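Local coordinates for protein D-alanyl-D-alanine carboxypeptidase DacB2 (Mycobacterium tuberculosis H37Rv, PDB 4RYE) that shows D,D-carboxypeptidase activity in vitro and probably cleaves the terminal D-Ala-D-Ala of peptidoglycan stem peptides during cell wall biogenesis, at residues D17-T22 with G237-G242; L63-V68 with A111-G116; A69-T74 with V83-S88; I232-G237 with D248-L253. All coordinates share one frame; numbering follows the deposited sequence.

Contact 1: D17-T22 with G237-G242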
loop_
_atom_site.group_PDB
_atom_site.type_symbol
_atom_site.label_atom_id
_atom_site.label_comp_id
_atom_site.label_asym_id
_atom_site.label_seq_id
_atom_site.Cartn_x
_atom_site.Cartn_y
_atom_site.Cartn_z
ATOM N N ASP A 17 -5.603 4.337 -22.008
ATOM C CA ASP A 17 -5.877 5.392 -21.041
ATOM C C ASP A 17 -6.562 4.807 -19.805
ATOM O O ASP A 17 -7.246 3.783 -19.891
ATOM C CB ASP A 17 -6.746 6.492 -21.661
ATOM C CG ASP A 17 -6.091 7.152 -22.869
ATOM O OD1 ASP A 17 -4.866 6.986 -23.061
ATOM O OD2 ASP A 17 -6.808 7.846 -23.626
ATOM N N GLY A 18 -6.374 5.456 -18.661
ATOM C CA GLY A 18 -6.983 5.004 -17.421
ATOM C C GLY A 18 -7.193 6.150 -16.450
ATOM O O GLY A 18 -6.730 7.264 -16.695
ATOM N N PRO A 19 -7.897 5.883 -15.339
ATOM C CA PRO A 19 -8.246 6.926 -14.367
ATOM C C PRO A 19 -7.054 7.492 -13.596
ATOM O O PRO A 19 -7.124 8.645 -13.168
ATOM C CB PRO A 19 -9.197 6.201 -13.403
ATOM C CG PRO A 19 -8.877 4.742 -13.567
ATOM C CD PRO A 19 -8.553 4.602 -15.026
ATOM N N ALA A 20 -5.997 6.706 -13.402
ATOM C CA ALA A 20 -4.846 7.169 -12.614
ATOM C C ALA A 20 -4.101 8.290 -13.333
ATOM O O ALA A 20 -3.749 8.147 -14.498
ATOM C CB ALA A 20 -3.889 6.009 -12.312
ATOM N N GLN A 21 -3.851 9.405 -12.648
ATOM C CA GLN A 21 -3.139 10.509 -13.293
ATOM C C GLN A 21 -1.609 10.363 -13.247
ATOM O O GLN A 21 -0.918 10.924 -14.092
ATOM C CB GLN A 21 -3.600 11.873 -12.764
ATOM C CG GLN A 21 -5.020 12.236 -13.204
ATOM C CD GLN A 21 -5.173 12.229 -14.709
ATOM O OE1 GLN A 21 -4.718 13.148 -15.389
ATOM N NE2 GLN A 21 -5.800 11.182 -15.241
ATOM N N THR A 22 -1.085 9.631 -12.262
ATOM C CA THR A 22 0.320 9.217 -12.302
ATOM C C THR A 22 0.391 7.730 -12.022
ATOM O O THR A 22 -0.450 7.199 -11.316
ATOM C CB THR A 22 1.208 9.931 -11.255
ATOM O OG1 THR A 22 1.009 9.327 -9.972
ATOM C CG2 THR A 22 0.907 11.449 -11.200
ATOM N N GLY A 237 -6.357 9.431 -8.933
ATOM C CA GLY A 237 -7.285 9.067 -9.986
ATOM C C GLY A 237 -8.728 9.026 -9.552
ATOM O O GLY A 237 -9.026 8.804 -8.376
ATOM N N LEU A 238 -9.628 9.260 -10.503
ATOM C CA LEU A 238 -11.051 9.124 -10.259
ATOM C C LEU A 238 -11.685 8.331 -11.396
ATOM O O LEU A 238 -11.434 8.610 -12.571
ATOM C CB LEU A 238 -11.714 10.498 -10.135
ATOM C CG LEU A 238 -11.330 11.315 -8.901
ATOM C CD1 LEU A 238 -11.966 12.695 -8.942
ATOM C CD2 LEU A 238 -11.708 10.582 -7.622
ATOM N N VAL A 239 -12.501 7.343 -11.041
ATOM C CA VAL A 239 -13.182 6.518 -12.034
ATOM C C VAL A 239 -14.415 7.221 -12.598
ATOM O O VAL A 239 -15.270 7.696 -11.851
ATOM C CB VAL A 239 -13.596 5.154 -11.452
ATOM C CG1 VAL A 239 -14.312 4.317 -12.509
ATOM C CG2 VAL A 239 -12.382 4.420 -10.928
ATOM N N LYS A 240 -14.497 7.295 -13.921
ATOM C CA LYS A 240 -15.661 7.884 -14.579
ATOM C C LYS A 240 -16.671 6.794 -14.932
ATOM O O LYS A 240 -16.289 5.642 -15.164
ATOM C CB LYS A 240 -15.220 8.643 -15.831
ATOM C CG LYS A 240 -14.129 9.667 -15.541
ATOM C CD LYS A 240 -13.428 10.140 -16.806
ATOM C CE LYS A 240 -12.144 10.909 -16.476
ATOM N NZ LYS A 240 -11.045 10.031 -15.936
ATOM N N GLU A 241 -17.953 7.153 -14.951
ATOM C CA GLU A 241 -19.009 6.222 -15.344
ATOM C C GLU A 241 -18.680 5.598 -16.700
ATOM O O GLU A 241 -18.349 6.305 -17.654
ATOM C CB GLU A 241 -20.369 6.931 -15.402
ATOM N N GLY A 242 -18.735 4.273 -16.771
ATOM C CA GLY A 242 -18.432 3.567 -18.004
ATOM C C GLY A 242 -16.979 3.679 -18.431
ATOM O O GLY A 242 -16.629 3.340 -19.562
#

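Contact 2: L63-V68 with A111-G116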
loop_
_atom_site.group_PDB
_atom_site.type_symbol
_atom_site.label_atom_id
_atom_site.label_comp_id
_atom_site.label_asym_id
_atom_site.label_seq_id
_atom_site.Cartn_x
_atom_site.Cartn_y
_atom_site.Cartn_z
ATOM N N LEU A 63 5.715 -10.095 16.588
ATOM C CA LEU A 63 4.379 -10.317 16.017
ATOM C C LEU A 63 3.376 -10.767 17.067
ATOM O O LEU A 63 2.163 -10.591 16.901
ATOM C CB LEU A 63 4.431 -11.350 14.886
ATOM C CG LEU A 63 5.043 -10.941 13.544
ATOM C CD1 LEU A 63 5.098 -12.160 12.636
ATOM C CD2 LEU A 63 4.242 -9.817 12.892
ATOM N N ASN A 64 3.888 -11.349 18.149
ATOM C CA ASN A 64 3.036 -11.824 19.229
ATOM C C ASN A 64 3.020 -10.895 20.441
ATOM O O ASN A 64 2.396 -11.200 21.452
ATOM C CB ASN A 64 3.455 -13.239 19.645
ATOM C CG ASN A 64 3.163 -14.269 18.565
ATOM O OD1 ASN A 64 2.031 -14.375 18.082
ATOM N ND2 ASN A 64 4.185 -15.016 18.168
ATOM N N SER A 65 3.713 -9.765 20.352
ATOM C CA SER A 65 3.652 -8.797 21.443
ATOM C C SER A 65 2.271 -8.142 21.413
ATOM O O SER A 65 1.649 -8.027 20.351
ATOM C CB SER A 65 4.778 -7.760 21.347
ATOM O OG SER A 65 4.679 -7.012 20.155
ATOM N N THR A 66 1.771 -7.751 22.577
ATOM C CA THR A 66 0.414 -7.234 22.657
ATOM C C THR A 66 0.360 -5.795 23.138
ATOM O O THR A 66 1.342 -5.254 23.651
ATOM C CB THR A 66 -0.464 -8.100 23.580
ATOM O OG1 THR A 66 0.063 -8.062 24.910
ATOM C CG2 THR A 66 -0.504 -9.544 23.086
ATOM N N VAL A 67 -0.803 -5.178 22.964
ATOM C CA VAL A 67 -1.048 -3.845 23.486
ATOM C C VAL A 67 -2.488 -3.806 23.959
ATOM O O VAL A 67 -3.341 -4.515 23.420
ATOM C CB VAL A 67 -0.817 -2.755 22.404
ATOM C CG1 VAL A 67 -1.828 -2.888 21.275
ATOM C CG2 VAL A 67 -0.867 -1.349 23.015
ATOM N N VAL A 68 -2.746 -3.007 24.986
ATOM C CA VAL A 68 -4.101 -2.741 25.432
ATOM C C VAL A 68 -4.548 -1.452 24.770
ATOM O O VAL A 68 -4.000 -0.385 25.047
ATOM C CB VAL A 68 -4.167 -2.586 26.959
ATOM C CG1 VAL A 68 -5.541 -2.077 27.384
ATOM C CG2 VAL A 68 -3.846 -3.908 27.637
ATOM N N ALA A 111 0.622 2.482 16.033
ATOM C CA ALA A 111 1.402 3.670 16.376
ATOM C C ALA A 111 1.571 3.779 17.889
ATOM O O ALA A 111 2.609 4.224 18.371
ATOM C CB ALA A 111 0.751 4.924 15.821
ATOM N N HIS A 112 0.539 3.377 18.625
ATOM C CA HIS A 112 0.599 3.273 20.084
ATOM C C HIS A 112 1.755 2.349 20.499
ATOM O O HIS A 112 2.601 2.742 21.312
ATOM C CB HIS A 112 -0.767 2.794 20.622
ATOM C CG HIS A 112 -0.827 2.583 22.106
ATOM N ND1 HIS A 112 -2.015 2.357 22.769
ATOM C CD2 HIS A 112 0.144 2.538 23.052
ATOM C CE1 HIS A 112 -1.775 2.190 24.057
ATOM N NE2 HIS A 112 -0.475 2.287 24.256
HETATM N N MSE A 113 1.796 1.137 19.943
HETATM C CA MSE A 113 2.886 0.191 20.225
HETATM C C MSE A 113 4.259 0.738 19.850
HETATM O O MSE A 113 5.259 0.365 20.445
HETATM C CB MSE A 113 2.671 -1.134 19.487
HETATM C CG MSE A 113 1.398 -1.843 19.866
HETATM SE SE MSE A 113 1.235 -3.626 19.055
HETATM C CE MSE A 113 2.730 -4.442 20.009
ATOM N N LEU A 114 4.308 1.613 18.855
ATOM C CA LEU A 114 5.580 2.121 18.364
ATOM C C LEU A 114 6.052 3.372 19.091
ATOM O O LEU A 114 7.101 3.918 18.761
ATOM C CB LEU A 114 5.493 2.384 16.862
ATOM C CG LEU A 114 5.364 1.108 16.031
ATOM C CD1 LEU A 114 4.886 1.409 14.618
ATOM C CD2 LEU A 114 6.712 0.369 16.014
ATOM N N GLY A 115 5.287 3.829 20.074
ATOM C CA GLY A 115 5.696 4.973 20.872
ATOM C C GLY A 115 4.840 6.218 20.695
ATOM O O GLY A 115 5.167 7.285 21.217
ATOM N N GLY A 116 3.743 6.090 19.957
ATOM C CA GLY A 116 2.836 7.207 19.778
ATOM C C GLY A 116 2.747 7.716 18.353
ATOM O O GLY A 116 3.534 7.328 17.485
#

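Contact 3: A69-T74 with V83-S88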
loop_
_atom_site.group_PDB
_atom_site.type_symbol
_atom_site.label_atom_id
_atom_site.label_comp_id
_atom_site.label_asym_id
_atom_site.label_seq_id
_atom_site.Cartn_x
_atom_site.Cartn_y
_atom_site.Cartn_z
ATOM N N ALA A 69 -5.518 -1.547 23.871
ATOM C CA ALA A 69 -5.979 -0.365 23.157
ATOM C C ALA A 69 -6.584 0.655 24.104
ATOM O O ALA A 69 -7.324 0.304 25.031
ATOM C CB ALA A 69 -6.983 -0.749 22.110
ATOM N N ASP A 70 -6.280 1.926 23.886
ATOM C CA ASP A 70 -6.950 2.956 24.678
ATOM C C ASP A 70 -7.981 3.706 23.837
ATOM O O ASP A 70 -8.103 3.459 22.636
ATOM C CB ASP A 70 -5.954 3.893 25.375
ATOM C CG ASP A 70 -4.978 4.542 24.419
ATOM O OD1 ASP A 70 -5.389 4.926 23.301
ATOM O OD2 ASP A 70 -3.790 4.677 24.793
ATOM N N VAL A 71 -8.730 4.602 24.473
ATOM C CA VAL A 71 -9.815 5.312 23.799
ATOM C C VAL A 71 -9.338 6.070 22.565
ATOM O O VAL A 71 -9.986 6.020 21.514
ATOM C CB VAL A 71 -10.566 6.250 24.771
ATOM C CG1 VAL A 71 -11.524 7.160 24.018
ATOM C CG2 VAL A 71 -11.324 5.424 25.780
ATOM N N ALA A 72 -8.193 6.738 22.679
ATOM C CA ALA A 72 -7.640 7.514 21.569
ATOM C C ALA A 72 -7.368 6.666 20.324
ATOM O O ALA A 72 -7.506 7.143 19.191
ATOM C CB ALA A 72 -6.374 8.232 22.007
ATOM N N ASP A 73 -6.984 5.408 20.535
ATOM C CA ASP A 73 -6.674 4.497 19.430
ATOM C C ASP A 73 -7.889 4.218 18.548
ATOM O O ASP A 73 -7.743 3.784 17.413
ATOM C CB ASP A 73 -6.151 3.159 19.967
ATOM C CG ASP A 73 -4.845 3.295 20.717
ATOM O OD1 ASP A 73 -4.145 4.303 20.496
ATOM O OD2 ASP A 73 -4.511 2.387 21.513
ATOM N N THR A 74 -9.083 4.454 19.082
ATOM C CA THR A 74 -10.318 3.986 18.454
ATOM C C THR A 74 -11.181 5.105 17.883
ATOM O O THR A 74 -12.341 4.877 17.538
ATOM C CB THR A 74 -11.182 3.192 19.463
ATOM O OG1 THR A 74 -11.647 4.070 20.500
ATOM C CG2 THR A 74 -10.376 2.066 20.081
ATOM N N VAL A 83 -11.111 -2.242 16.507
ATOM C CA VAL A 83 -10.379 -2.117 17.769
ATOM C C VAL A 83 -11.279 -1.509 18.851
ATOM O O VAL A 83 -12.008 -0.545 18.598
ATOM C CB VAL A 83 -9.126 -1.242 17.587
ATOM C CG1 VAL A 83 -8.460 -0.942 18.932
ATOM C CG2 VAL A 83 -8.159 -1.913 16.627
ATOM N N LYS A 84 -11.251 -2.087 20.048
ATOM C CA LYS A 84 -12.079 -1.596 21.147
ATOM C C LYS A 84 -11.227 -1.285 22.376
ATOM O O LYS A 84 -10.295 -2.025 22.688
ATOM C CB LYS A 84 -13.194 -2.597 21.472
ATOM C CG LYS A 84 -14.178 -2.775 20.319
ATOM C CD LYS A 84 -15.258 -3.787 20.634
ATOM C CE LYS A 84 -16.306 -3.818 19.521
ATOM N NZ LYS A 84 -17.636 -4.295 20.003
ATOM N N PRO A 85 -11.534 -0.176 23.074
ATOM C CA PRO A 85 -10.663 0.254 24.179
ATOM C C PRO A 85 -10.680 -0.704 25.362
ATOM O O PRO A 85 -11.749 -1.168 25.758
ATOM C CB PRO A 85 -11.255 1.607 24.591
ATOM C CG PRO A 85 -12.695 1.543 24.152
ATOM C CD PRO A 85 -12.660 0.752 22.864
ATOM N N GLY A 86 -9.501 -0.990 25.912
ATOM C CA GLY A 86 -9.378 -1.895 27.044
ATOM C C GLY A 86 -9.164 -3.333 26.608
ATOM O O GLY A 86 -8.903 -4.218 27.433
ATOM N N ARG A 87 -9.287 -3.565 25.303
ATOM C CA ARG A 87 -9.074 -4.891 24.744
ATOM C C ARG A 87 -7.622 -5.069 24.296
ATOM O O ARG A 87 -6.953 -4.116 23.873
ATOM C CB ARG A 87 -10.037 -5.162 23.575
ATOM C CG ARG A 87 -11.461 -5.567 23.994
ATOM C CD ARG A 87 -12.221 -4.431 24.694
ATOM N NE ARG A 87 -13.672 -4.563 24.567
ATOM C CZ ARG A 87 -14.532 -3.577 24.804
ATOM N NH1 ARG A 87 -14.081 -2.389 25.180
ATOM N NH2 ARG A 87 -15.840 -3.773 24.662
ATOM N N SER A 88 -7.140 -6.303 24.391
ATOM C CA SER A 88 -5.769 -6.627 24.016
ATOM C C SER A 88 -5.696 -7.125 22.573
ATOM O O SER A 88 -6.573 -7.866 22.125
ATOM C CB SER A 88 -5.231 -7.694 24.971
ATOM O OG SER A 88 -3.855 -7.911 24.757
#

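Contact 4: I232-G237 with D248-L253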
loop_
_atom_site.group_PDB
_atom_site.type_symbol
_atom_site.label_atom_id
_atom_site.label_comp_id
_atom_site.label_asym_id
_atom_site.label_seq_id
_atom_site.Cartn_x
_atom_site.Cartn_y
_atom_site.Cartn_z
ATOM N N ILE A 232 3.460 -2.154 -9.424
ATOM C CA ILE A 232 2.916 -0.935 -10.011
ATOM C C ILE A 232 2.389 -0.046 -8.915
ATOM O O ILE A 232 2.114 -0.507 -7.805
ATOM C CB ILE A 232 1.761 -1.218 -10.994
ATOM C CG1 ILE A 232 0.556 -1.792 -10.246
ATOM C CG2 ILE A 232 2.215 -2.137 -12.120
ATOM C CD1 ILE A 232 -0.702 -1.945 -11.113
ATOM N N ALA A 233 2.269 1.238 -9.230
ATOM C CA ALA A 233 1.575 2.174 -8.355
ATOM C C ALA A 233 0.782 3.129 -9.221
ATOM O O ALA A 233 1.161 3.410 -10.358
ATOM C CB ALA A 233 2.555 2.925 -7.459
HETATM N N MSE A 234 -0.337 3.598 -8.693
HETATM C CA MSE A 234 -1.225 4.485 -9.417
HETATM C C MSE A 234 -1.715 5.520 -8.416
HETATM O O MSE A 234 -2.092 5.166 -7.304
HETATM C CB MSE A 234 -2.403 3.682 -9.974
HETATM C CG MSE A 234 -2.005 2.693 -11.050
HETATM SE SE MSE A 234 -3.283 1.216 -11.235
HETATM C CE MSE A 234 -4.929 2.246 -11.384
HETATM N N MSE A 235 -1.678 6.795 -8.784
HETATM C CA MSE A 235 -2.085 7.839 -7.850
HETATM C C MSE A 235 -3.046 8.838 -8.467
HETATM O O MSE A 235 -3.123 8.981 -9.696
HETATM C CB MSE A 235 -0.870 8.612 -7.318
HETATM C CG MSE A 235 0.279 7.777 -6.794
HETATM SE SE MSE A 235 1.548 8.947 -5.845
HETATM C CE MSE A 235 0.584 9.129 -4.145
ATOM N N TYR A 236 -3.765 9.535 -7.591
ATOM C CA TYR A 236 -4.535 10.715 -7.959
ATOM C C TYR A 236 -5.544 10.471 -9.081
ATOM O O TYR A 236 -5.596 11.223 -10.058
ATOM C CB TYR A 236 -3.589 11.857 -8.337
ATOM C CG TYR A 236 -4.206 13.210 -8.147
ATOM C CD1 TYR A 236 -4.609 13.629 -6.890
ATOM C CD2 TYR A 236 -4.387 14.067 -9.218
ATOM C CE1 TYR A 236 -5.180 14.876 -6.702
ATOM C CE2 TYR A 236 -4.955 15.313 -9.045
ATOM C CZ TYR A 236 -5.351 15.713 -7.784
ATOM O OH TYR A 236 -5.920 16.953 -7.597
ATOM N N GLY A 237 -6.357 9.431 -8.933
ATOM C CA GLY A 237 -7.285 9.067 -9.986
ATOM C C GLY A 237 -8.728 9.026 -9.552
ATOM O O GLY A 237 -9.026 8.804 -8.376
ATOM N N ASP A 248 -9.438 -2.416 -13.244
ATOM C CA ASP A 248 -9.253 -2.575 -14.684
ATOM C C ASP A 248 -7.875 -2.081 -15.117
ATOM O O ASP A 248 -7.137 -2.791 -15.808
ATOM C CB ASP A 248 -10.343 -1.819 -15.471
ATOM C CG ASP A 248 -11.705 -2.498 -15.406
ATOM O OD1 ASP A 248 -11.758 -3.737 -15.260
ATOM O OD2 ASP A 248 -12.728 -1.786 -15.514
ATOM N N GLN A 249 -7.529 -0.862 -14.709
ATOM C CA GLN A 249 -6.276 -0.250 -15.136
ATOM C C GLN A 249 -5.072 -0.983 -14.551
ATOM O O GLN A 249 -4.033 -1.086 -15.195
ATOM C CB GLN A 249 -6.241 1.247 -14.789
ATOM C CG GLN A 249 -4.863 1.893 -14.948
ATOM C CD GLN A 249 -4.910 3.419 -14.920
ATOM O OE1 GLN A 249 -5.635 4.021 -14.126
ATOM N NE2 GLN A 249 -4.146 4.047 -15.804
ATOM N N ALA A 250 -5.209 -1.494 -13.331
ATOM C CA ALA A 250 -4.126 -2.257 -12.725
ATOM C C ALA A 250 -3.879 -3.519 -13.535
ATOM O O ALA A 250 -2.737 -3.874 -13.803
ATOM C CB ALA A 250 -4.437 -2.604 -11.265
ATOM N N ALA A 251 -4.951 -4.205 -13.910
ATOM C CA ALA A 251 -4.815 -5.429 -14.684
ATOM C C ALA A 251 -4.249 -5.091 -16.069
ATOM O O ALA A 251 -3.441 -5.833 -16.623
ATOM C CB ALA A 251 -6.157 -6.136 -14.797
ATOM N N THR A 252 -4.685 -3.965 -16.624
ATOM C CA THR A 252 -4.179 -3.506 -17.916
ATOM C C THR A 252 -2.669 -3.219 -17.866
ATOM O O THR A 252 -1.930 -3.593 -18.784
ATOM C CB THR A 252 -4.958 -2.269 -18.402
ATOM O OG1 THR A 252 -6.254 -2.684 -18.843
ATOM C CG2 THR A 252 -4.240 -1.582 -19.555
ATOM N N LEU A 253 -2.208 -2.582 -16.795
ATOM C CA LEU A 253 -0.779 -2.280 -16.643
ATOM C C LEU A 253 0.066 -3.529 -16.435
ATOM O O LEU A 253 1.129 -3.664 -17.040
ATOM C CB LEU A 253 -0.541 -1.283 -15.509
ATOM C CG LEU A 253 -0.918 0.158 -15.857
ATOM C CD1 LEU A 253 -0.748 1.050 -14.643
ATOM C CD2 LEU A 253 -0.070 0.668 -17.035
#

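Contact 1: D17-T22 with G237-G242
Two main chains are pressed together where G237 meets P19 and A20: CA of G237 lies 3.2 Å from the carbonyl O of P19 and 4.1 Å from CA of A20. The absence of a side chain at G237 permits this closeness, since a beta carbon there would point toward the other segment and collide with P19 O and A20 CA. From here the contact runs outward over the pyrrolidine ring of P19. Its CB sits 3.4 Å from the carbonyl O of L238, a carbon against a peptide oxygen, while the ring tip reaches V239 more loosely, with P19 CG 4.4 Å from V239 CG2. The meeting lies at the ends of two adjacent inner strands of the main antiparallel sheet, in the penicillin-recognising fold of this S11 family peptidase: just before strand 22-27 and at the close of 228-237. A classic beta bulge marks the entry, for Q21 and T22 both face M235, and T22 pairs with M235 through the backbone. P19 also touches P244 and, at the start of helix 246-259, Y246. Beyond V239 the loop moves off, yet the long chain of K240 folds back. Its last torsion (chi4 70°) turns the amino group out of an otherwise extended chain, and NZ of K240 comes 4.5 Å from CA of P19, a loose approach at the exposed margin of the loop.

Contact 2: L63-V68 with A111-G116
S65 begins the contact at the tip of M113, a selenomethionine at the end of helix 104-113: the hydroxyl OG of S65 lies 3.2 Å from CE of M113. The same hydroxyl is hydrogen-bonded to the carbonyl O of D62, so the methyl only packs against an oxygen already engaged. The helix ends in a Schellman motif. Its chain turns at G115 with positive phi (113°), and G116 N reaches back to A111 O at 2.7 Å. H112 and M113, on the last helical turn, both point toward strand 66-68. At T66 only the backbone takes part, its carbonyl O lying near the M113 methyl. V67 is the centre of the contact and works with two branches. Its CB and CG1 rest on the shaft of M113, and the approach of V67 CB to M113 CG, 3.5 Å, is tighter than usual carbon contact. L94 of helix 91-100 touches both residues. The other branch, CG2, stands anti to the backbone N and is set over the centre of the H112 imidazole, a CH-pi contact 3.8 Å from CG2 to the ring centroid and only 6° off the ring normal. The ring itself is held through ND1 by D73. At V68 the side chain heads away and the backbone takes over, with its carbonyl O 3.5 Å from CE1 of H112.

Contact 3: A69-T74 with V83-S88
A69 is gripped by two backbone hydrogen bonds, one through its N-H and one through its carbonyl O. G86 N donates to A69 O over 2.7 Å and almost straight (173° at the hydrogen), while A69 N donates to R87 O at 2.9 Å. CA of P85 also leans on A69 O, which is thus approached by a carbon as well as an amide. Side-chain bonds then shape each segment from within. D70 and D73 bind reciprocally: D73 N donates to OD1 of D70, an Asx motif, and D70 N reaches OD2 of D73 from above the carboxylate plane. On the other segment NH1 of R87 bonds to P85 O at 2.7 Å, with that oxygen in the guanidinium plane, and CB of K84 lies over one face of the same group, offset toward its rim. These features belong to the long excursion between the two strands of a small antiparallel sheet, 66-68 and 88-90. The chain re-enters it through a type II beta turn from K84 to R87, in which P85 and G86 hold the two central places and G86 adopts positive phi (91°). Apolar contacts lie between the segments. CB of A69 meets CG1 of V83 at 3.5 Å, a methyl-to-methyl touch. T74 CG2, anti to its carbonyl carbon, lies 3.4 Å from V83 O and 3.8 Å from P85 CD, while its hydroxyl donates a hydrogen bond to V71 O, which also accepts from T74 N. Farther out, P85 CB rests 4.0 Å from V71 CG2.

Contact 4: I232-G237 with D248-L253
M234, a selenomethionine in strand 228-237, reaches across to Q249, A250 and L253 on helix 246-259. Its CB leaves the strand toward that helix, and CG, placed anti to the carbonyl carbon (chi1 -67°), lies 4.1 Å from CD1 of L253. The selenium comes next and rides over the helix backbone, 3.9 Å from CA of A250 and only slightly farther from that residue's methyl. At chi3 (51°) the chain bends, carrying CE away from A250 and onto Q249, whose side chain slides past in the opposite direction. There CE lies 3.6 Å from Q249 CG and 3.3 Å from OE1. That oxygen is buried but satisfied, because it accepts a hydrogen bond from A20 N, so the methyl packs beside an amide whose oxygen is already engaged. The arrangement is the sheet-and-helix layering of the penicillin-recognising fold shared with beta-lactamases: helix 246-259 lies on one face of the main antiparallel sheet, its segment 248-253 running at 144° to strand 232-235 with the axes 9.6 Å apart. A233, pointing away from this helix, instead meets L158 and V159 of helix 155-166. Two residues before M234 along the strand, I232 makes the second touch with the helix, its CD1 set 3.8 Å from CB of A250 and also touching CB of L253. V25 of the adjoining strand 22-27 touches both I232 and L253, while W23 and Y246 pack on M234.

In the fold
The four contacts form two well-separated pairs, with contacts 1 and 2 on opposite sides of the chain's centre. Contacts 1 and 4 share G237, have centres about 9 Å apart and are joined where A20 N meets OE1 of Q249 at 2.8 Å; their segments alternate along the sequence. Contacts 2 and 3 lie about 11 Å apart between centres and are tied by H112 ND1 to D73 OD2, also 2.8 Å. Contact 3 is nested within the loop closed by contact 2, and both within that of contact 1, whose centre is about 38 Å from that of contact 2. In contact 3 the side chain of V83 lies about 11 Å from that of K50, the probable proton acceptor of the active site.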